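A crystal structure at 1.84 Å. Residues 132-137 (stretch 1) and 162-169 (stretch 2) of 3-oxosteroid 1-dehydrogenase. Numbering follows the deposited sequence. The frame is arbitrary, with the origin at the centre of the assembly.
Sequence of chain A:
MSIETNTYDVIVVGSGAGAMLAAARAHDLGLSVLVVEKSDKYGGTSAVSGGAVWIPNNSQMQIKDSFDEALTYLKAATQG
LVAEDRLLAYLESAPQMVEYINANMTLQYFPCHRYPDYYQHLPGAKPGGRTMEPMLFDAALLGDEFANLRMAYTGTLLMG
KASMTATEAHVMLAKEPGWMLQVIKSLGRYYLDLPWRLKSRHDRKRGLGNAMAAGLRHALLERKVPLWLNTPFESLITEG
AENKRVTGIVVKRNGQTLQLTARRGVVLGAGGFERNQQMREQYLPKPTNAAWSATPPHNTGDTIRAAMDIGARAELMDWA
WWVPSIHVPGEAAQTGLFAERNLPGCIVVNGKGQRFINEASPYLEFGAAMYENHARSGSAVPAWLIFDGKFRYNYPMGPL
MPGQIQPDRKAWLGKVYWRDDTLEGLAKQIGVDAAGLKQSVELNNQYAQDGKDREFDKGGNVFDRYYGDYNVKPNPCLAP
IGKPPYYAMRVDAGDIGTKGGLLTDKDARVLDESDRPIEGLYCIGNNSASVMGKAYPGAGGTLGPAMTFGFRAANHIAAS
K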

# COMPACT_ATOMS: atom_id res chain seq x y z
N MET A 132 4.41 8.13 9.22
CA MET A 132 3.40 8.34 10.27
C MET A 132 2.27 7.32 10.11
O MET A 132 1.99 6.88 8.94
CB MET A 132 2.82 9.75 10.24
CG MET A 132 3.87 10.89 10.20
SD MET A 132 3.08 12.53 10.26
CE MET A 132 2.81 12.68 12.02
N GLU A 133 1.65 6.96 11.23
CA GLU A 133 0.52 5.99 11.22
C GLU A 133 -0.59 6.45 12.17
O GLU A 133 -0.39 7.35 13.01
CB GLU A 133 1.06 4.62 11.57
CG GLU A 133 1.34 4.42 13.07
CD GLU A 133 1.47 2.96 13.43
OE1 GLU A 133 0.68 2.12 12.85
OE2 GLU A 133 2.39 2.65 14.22
N PRO A 134 -1.79 5.85 12.02
CA PRO A 134 -2.93 6.19 12.86
C PRO A 134 -2.90 5.55 14.25
O PRO A 134 -2.41 4.42 14.40
CB PRO A 134 -4.14 5.59 12.14
CG PRO A 134 -3.62 5.07 10.81
CD PRO A 134 -2.13 4.91 10.94
N MET A 135 -3.38 6.28 15.25
CA MET A 135 -3.78 5.68 16.54
C MET A 135 -4.98 4.75 16.29
O MET A 135 -5.76 4.98 15.32
CB MET A 135 -4.19 6.78 17.52
CG MET A 135 -3.04 7.71 17.88
SD MET A 135 -3.53 8.84 19.23
CE MET A 135 -3.46 7.67 20.61
N LEU A 136 -5.12 3.70 17.10
CA LEU A 136 -6.34 2.84 17.06
C LEU A 136 -7.58 3.74 17.11
O LEU A 136 -7.61 4.74 17.86
CB LEU A 136 -6.32 1.85 18.22
CG LEU A 136 -5.19 0.82 18.25
CD1 LEU A 136 -5.38 -0.12 19.44
CD2 LEU A 136 -5.13 -0.00 16.97
N PHE A 137 -8.56 3.44 16.26
CA PHE A 137 -9.80 4.20 16.11
C PHE A 137 -10.97 3.33 16.62
O PHE A 137 -11.02 2.10 16.34
CB PHE A 137 -9.99 4.63 14.66
CG PHE A 137 -11.17 5.54 14.48
CD1 PHE A 137 -11.04 6.89 14.66
CD2 PHE A 137 -12.42 5.03 14.18
CE1 PHE A 137 -12.14 7.73 14.54
CE2 PHE A 137 -13.52 5.86 14.08
CZ PHE A 137 -13.37 7.21 14.24
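Stretch 2 162-169: ASMTATEA

The first turn of an α-helix leaves backbone NH groups without carbonyl partners inside the helix, and a carboxylate brought in from a distant part of the chain can satisfy them. The contact between residues 132-137 and 162-169 of 3-oxosteroid 1-dehydrogenase is a compact example. Residues 132-134 form the end of a strand, after which Met135 and Leu136 continue as loop with polyproline-like angles. The second stretch approaches extended, with Met164 (phi/psi -132/156) and Thr165 (-76/158) still in the β region, and then turns into a helix whose residues from Ala166 onward adopt helical angles. The nearest CA pair across the contact is Leu136 CA and Thr165 CA, 6.8 Å apart, a spacing that leaves room for side chains between the two chains; all the hydrogen bonds that join them run to the Glu133 side chain.

Three residues, Leu136, Glu133 and Thr165, cover most of the surface. The CA-to-CB bond of Glu133 points toward the second stretch, with chi1 in the p well and chi2 in t, and its carboxylate reaches the start of the helix, where it receives three hydrogen bonds. Ala166 N donates to Glu133 OE1 at 2.8 Å, Thr167 N donates to Glu133 OE2 at 2.8 Å, and Thr167 OG1 donates to the same Glu133 OE2 at a short 2.6 Å. Two successive backbone NH groups are thus shared between the two oxygens, while the threonine hydroxyl adds a third donor. The acid also packs closely against carbon, with Glu133 OE1 lying 3.6 Å from Thr165 CB.

Thr165 is the N-cap residue, and its own side chain completes the arrangement. With chi1 in the p well, Thr165 OG1 accepts from Glu168 N at 2.9 Å, and Thr165 N in return donates to Glu168 OE1 at 3.1 Å, the reciprocal pattern of a capping box. The helical backbone is under way at once, since Ala169 N donates to Thr165 O at 2.8 Å. While Thr165 OG1 is engaged in the cap, the methyl faces the first stretch: Thr165 CG2 lies 3.7 Å from Pro134 O and 4.1 Å from Leu136 CD2.

Leu136 contributes van der Waals packing. Its CB points toward the second stretch, and the side chain, m at chi1 and t at chi2, lies along the segment leading into the helix: Leu136 CD2 is 4.0 Å from Met164 C and 4.2 Å from Ser163 CB. Polar capping and van der Waals packing therefore meet at Thr165.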

# COMPACT_ATOMS: atom_id res chain seq x y z
N ALA A 162 -7.32 -9.18 16.99
CA ALA A 162 -7.07 -7.93 17.75
C ALA A 162 -6.29 -6.94 16.88
O ALA A 162 -5.24 -7.31 16.32
CB ALA A 162 -6.34 -8.23 19.03
N SER A 163 -6.82 -5.72 16.75
CA SER A 163 -6.19 -4.63 15.95
C SER A 163 -4.91 -4.20 16.67
O SER A 163 -4.95 -4.09 17.92
CB SER A 163 -7.13 -3.51 15.76
OG SER A 163 -8.21 -3.92 14.92
N MET A 164 -3.82 -3.97 15.92
CA MET A 164 -2.59 -3.31 16.45
C MET A 164 -2.11 -2.20 15.50
O MET A 164 -2.40 -2.27 14.29
CB MET A 164 -1.46 -4.32 16.60
CG MET A 164 -1.84 -5.50 17.53
SD MET A 164 -0.55 -6.75 17.56
CE MET A 164 -0.20 -7.00 15.80
N THR A 165 -1.37 -1.23 16.04
CA THR A 165 -0.58 -0.24 15.27
C THR A 165 0.66 -0.96 14.78
O THR A 165 1.02 -2.00 15.37
CB THR A 165 -0.19 0.96 16.13
OG1 THR A 165 0.65 0.49 17.19
CG2 THR A 165 -1.41 1.65 16.69
N ALA A 166 1.28 -0.45 13.73
CA ALA A 166 2.58 -0.95 13.23
C ALA A 166 3.62 -0.81 14.34
O ALA A 166 4.46 -1.71 14.48
CB ALA A 166 3.01 -0.23 11.98
N THR A 167 3.55 0.27 15.11
CA THR A 167 4.48 0.49 16.25
C THR A 167 4.32 -0.67 17.25
O THR A 167 5.34 -1.33 17.52
CB THR A 167 4.21 1.85 16.91
OG1 THR A 167 4.32 2.85 15.88
CG2 THR A 167 5.18 2.11 18.05
N GLU A 168 3.11 -0.89 17.75
CA GLU A 168 2.76 -1.97 18.73
C GLU A 168 3.19 -3.30 18.14
O GLU A 168 3.83 -4.08 18.86
CB GLU A 168 1.26 -2.06 19.01
CG GLU A 168 0.73 -1.08 20.03
CD GLU A 168 -0.77 -1.06 20.00
OE1 GLU A 168 -1.32 -1.71 19.09
OE2 GLU A 168 -1.39 -0.36 20.85
N ALA A 169 2.87 -3.55 16.88
CA ALA A 169 3.26 -4.78 16.15
C ALA A 169 4.77 -4.93 16.19
O ALA A 169 5.19 -5.87 16.86
CB ALA A 169 2.76 -4.76 14.71